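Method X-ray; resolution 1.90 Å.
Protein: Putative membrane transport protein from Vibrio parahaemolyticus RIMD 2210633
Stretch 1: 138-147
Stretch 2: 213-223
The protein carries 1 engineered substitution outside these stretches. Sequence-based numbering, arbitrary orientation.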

# COMPACT_ATOMS: atom_id res chain seq x y z
N LEU E 138 16.48 19.35 20.85
CA LEU E 138 15.32 18.84 20.10
C LEU E 138 15.39 17.32 19.99
O LEU E 138 14.39 16.63 20.10
CB LEU E 138 15.28 19.49 18.73
CG LEU E 138 14.19 19.02 17.77
CD1 LEU E 138 12.82 19.19 18.40
CD2 LEU E 138 14.27 19.76 16.43
N ASN E 139 16.61 16.81 19.77
CA ASN E 139 16.87 15.36 19.78
C ASN E 139 16.43 14.72 21.10
O ASN E 139 15.77 13.68 21.10
CB ASN E 139 18.37 15.14 19.51
CG ASN E 139 18.71 13.69 19.09
OD1 ASN E 139 19.81 13.46 18.58
ND2 ASN E 139 17.80 12.72 19.31
N GLN E 140 16.77 15.36 22.21
CA GLN E 140 16.37 14.85 23.53
C GLN E 140 14.87 14.91 23.77
O GLN E 140 14.31 14.03 24.42
CB GLN E 140 17.10 15.58 24.65
CG GLN E 140 18.59 15.23 24.76
CD GLN E 140 19.23 15.73 26.04
OE1 GLN E 140 18.53 16.17 26.97
NE2 GLN E 140 20.56 15.69 26.10
N ILE E 141 14.20 15.94 23.26
CA ILE E 141 12.74 16.01 23.35
C ILE E 141 12.10 14.82 22.62
O ILE E 141 11.25 14.10 23.18
CB ILE E 141 12.17 17.36 22.81
CG1 ILE E 141 12.65 18.53 23.68
CG2 ILE E 141 10.60 17.32 22.75
CD1 ILE E 141 12.43 19.93 23.05
N ILE E 142 12.52 14.60 21.37
CA ILE E 142 12.01 13.51 20.54
C ILE E 142 12.27 12.15 21.23
O ILE E 142 11.34 11.37 21.45
CB ILE E 142 12.59 13.59 19.09
CG1 ILE E 142 12.04 14.81 18.36
CG2 ILE E 142 12.28 12.33 18.30
CD1 ILE E 142 12.86 15.23 17.15
N GLU E 143 13.53 11.89 21.61
CA GLU E 143 13.85 10.63 22.28
C GLU E 143 13.20 10.50 23.67
O GLU E 143 12.85 9.39 24.09
CB GLU E 143 15.36 10.41 22.38
CG GLU E 143 16.03 10.11 21.04
CD GLU E 143 15.92 8.64 20.61
OE1 GLU E 143 14.82 8.03 20.71
OE2 GLU E 143 16.95 8.08 20.13
N GLY E 144 13.07 11.61 24.39
CA GLY E 144 12.42 11.58 25.70
C GLY E 144 10.98 11.11 25.58
O GLY E 144 10.53 10.25 26.33
N LEU E 145 10.25 11.70 24.63
CA LEU E 145 8.87 11.33 24.31
C LEU E 145 8.74 9.85 23.90
O LEU E 145 7.84 9.16 24.39
CB LEU E 145 8.28 12.27 23.24
CG LEU E 145 8.02 13.73 23.63
CD1 LEU E 145 7.63 14.55 22.41
CD2 LEU E 145 6.96 13.84 24.72
N ASN E 146 9.65 9.37 23.03
CA ASN E 146 9.76 7.92 22.71
C ASN E 146 9.93 7.06 23.96
O ASN E 146 9.19 6.08 24.14
CB ASN E 146 10.98 7.64 21.80
CG ASN E 146 10.75 8.04 20.36
OD1 ASN E 146 9.61 8.25 19.94
ND2 ASN E 146 11.86 8.11 19.56
N GLY E 147 10.94 7.39 24.77
CA GLY E 147 11.23 6.68 26.02
C GLY E 147 10.00 6.51 26.92
O GLY E 147 9.74 5.43 27.44
N ARG E 213 18.54 9.61 13.16
CA ARG E 213 18.16 8.30 12.59
C ARG E 213 17.86 7.20 13.61
O ARG E 213 16.94 6.42 13.38
CB ARG E 213 19.15 7.79 11.55
CG ARG E 213 18.83 8.25 10.14
CD ARG E 213 19.83 9.29 9.70
NE ARG E 213 19.57 9.81 8.36
CZ ARG E 213 19.84 11.06 7.99
NH1 ARG E 213 19.61 11.47 6.75
NH2 ARG E 213 20.33 11.92 8.89
N PHE E 214 18.64 7.13 14.69
CA PHE E 214 18.32 6.28 15.85
C PHE E 214 16.94 6.63 16.46
O PHE E 214 16.18 5.73 16.83
CB PHE E 214 19.42 6.37 16.92
CG PHE E 214 20.81 6.00 16.43
CD1 PHE E 214 20.99 5.02 15.47
CD2 PHE E 214 21.93 6.64 16.95
CE1 PHE E 214 22.27 4.69 15.01
CE2 PHE E 214 23.22 6.31 16.50
CZ PHE E 214 23.38 5.34 15.52
N ALA E 215 16.64 7.92 16.58
CA ALA E 215 15.31 8.35 17.06
C ALA E 215 14.19 7.91 16.12
O ALA E 215 13.14 7.44 16.56
CB ALA E 215 15.27 9.87 17.30
N HIS E 216 14.41 8.05 14.82
CA HIS E 216 13.48 7.52 13.82
C HIS E 216 13.31 5.98 13.91
O HIS E 216 12.19 5.48 13.81
CB HIS E 216 13.92 7.93 12.41
CG HIS E 216 12.94 7.55 11.35
ND1 HIS E 216 13.30 6.87 10.21
CD2 HIS E 216 11.59 7.70 11.29
CE1 HIS E 216 12.22 6.64 9.48
NE2 HIS E 216 11.17 7.14 10.11
N ASN E 217 14.42 5.26 14.07
CA ASN E 217 14.37 3.81 14.25
C ASN E 217 13.56 3.44 15.51
O ASN E 217 12.76 2.50 15.49
CB ASN E 217 15.76 3.19 14.32
CG ASN E 217 15.73 1.68 14.08
OD1 ASN E 217 15.12 1.21 13.13
ND2 ASN E 217 16.40 0.92 14.95
N ASN E 218 13.77 4.19 16.59
CA ASN E 218 12.97 3.97 17.81
C ASN E 218 11.46 4.16 17.65
O ASN E 218 10.68 3.36 18.18
CB ASN E 218 13.50 4.81 18.98
CG ASN E 218 14.83 4.28 19.50
OD1 ASN E 218 15.12 3.10 19.34
ND2 ASN E 218 15.66 5.15 20.08
N ILE E 219 11.03 5.22 16.96
CA ILE E 219 9.58 5.44 16.76
C ILE E 219 9.01 4.35 15.83
O ILE E 219 7.92 3.87 16.06
CB ILE E 219 9.22 6.88 16.28
CG1 ILE E 219 7.68 7.08 16.21
CG2 ILE E 219 9.85 7.19 14.95
CD1 ILE E 219 7.03 7.20 17.58
N THR E 220 9.79 3.94 14.83
CA THR E 220 9.39 2.85 13.92
C THR E 220 9.20 1.57 14.73
O THR E 220 8.17 0.90 14.59
CB THR E 220 10.43 2.65 12.81
OG1 THR E 220 10.59 3.88 12.11
CG2 THR E 220 9.99 1.55 11.81
N ARG E 221 10.18 1.25 15.58
CA ARG E 221 10.06 0.10 16.50
C ARG E 221 8.78 0.17 17.35
O ARG E 221 8.06 -0.83 17.49
CB ARG E 221 11.29 -0.05 17.40
CG ARG E 221 11.09 -1.11 18.55
CD ARG E 221 12.39 -1.19 19.41
NE ARG E 221 12.73 0.11 19.99
CZ ARG E 221 12.05 0.71 20.96
NH1 ARG E 221 12.44 1.90 21.39
NH2 ARG E 221 10.98 0.14 21.51
N ILE E 222 8.51 1.35 17.92
CA ILE E 222 7.27 1.56 18.69
C ILE E 222 6.02 1.19 17.88
O ILE E 222 5.17 0.41 18.37
CB ILE E 222 7.20 2.99 19.31
CG1 ILE E 222 8.32 3.15 20.36
CG2 ILE E 222 5.77 3.32 19.85
CD1 ILE E 222 8.49 4.56 20.93
N ASN E 223 5.91 1.72 16.66
CA ASN E 223 4.78 1.43 15.77
C ASN E 223 4.63 -0.07 15.48
O ASN E 223 3.53 -0.59 15.53
CB ASN E 223 4.86 2.22 14.45
CG ASN E 223 4.24 3.59 14.57
OD1 ASN E 223 3.03 3.73 14.66
ND2 ASN E 223 5.08 4.63 14.60

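Two helical segments run side by side in nearly the same direction, their axes 20° apart and 9.9 Å apart at closest approach. The contact is small, burying 302 Å² in all, and it centres on Asn146, Ala215 and Glu143.

Asn146 has the largest covered area. Its side chain fits as a knob into a hole formed by Ala215, Asn218, Ile219 and Ile222. Within its own helix, Asn146 ND2 donates to Glu143 OE1 at 3.2 Å, with a nearly straight angle of 166°. Asn146 ND2 also lies 3.3 Å from Ala215 O, but at 128° this hydrogen bond is weak. Asn146 OD1 faces an apolar neighbour, Ile219 CD1, at 3.7 Å.

Ala215 points toward the other helix. The backbones come close here: Ala215 CA and Glu143 CA are 5.9 Å apart. Ala215 CB packs against Ile142 CG2 at 4.0 Å and lies 3.6 Å from Glu143 CD.

The CA-to-CB bond of Glu143 points sideways, yet its carboxylate reaches across. Asn218 ND2 donates to Glu143 OE1 at 3.1 Å and 172°, the best-aligned bond between the helices. A second bond, from Asn218 ND2 to Glu143 OE2 at 3.2 Å, is weak. Glu143 OE1 thus accepts from one asparagine on each helix, which ties the polar groups into a small network beside Ala215.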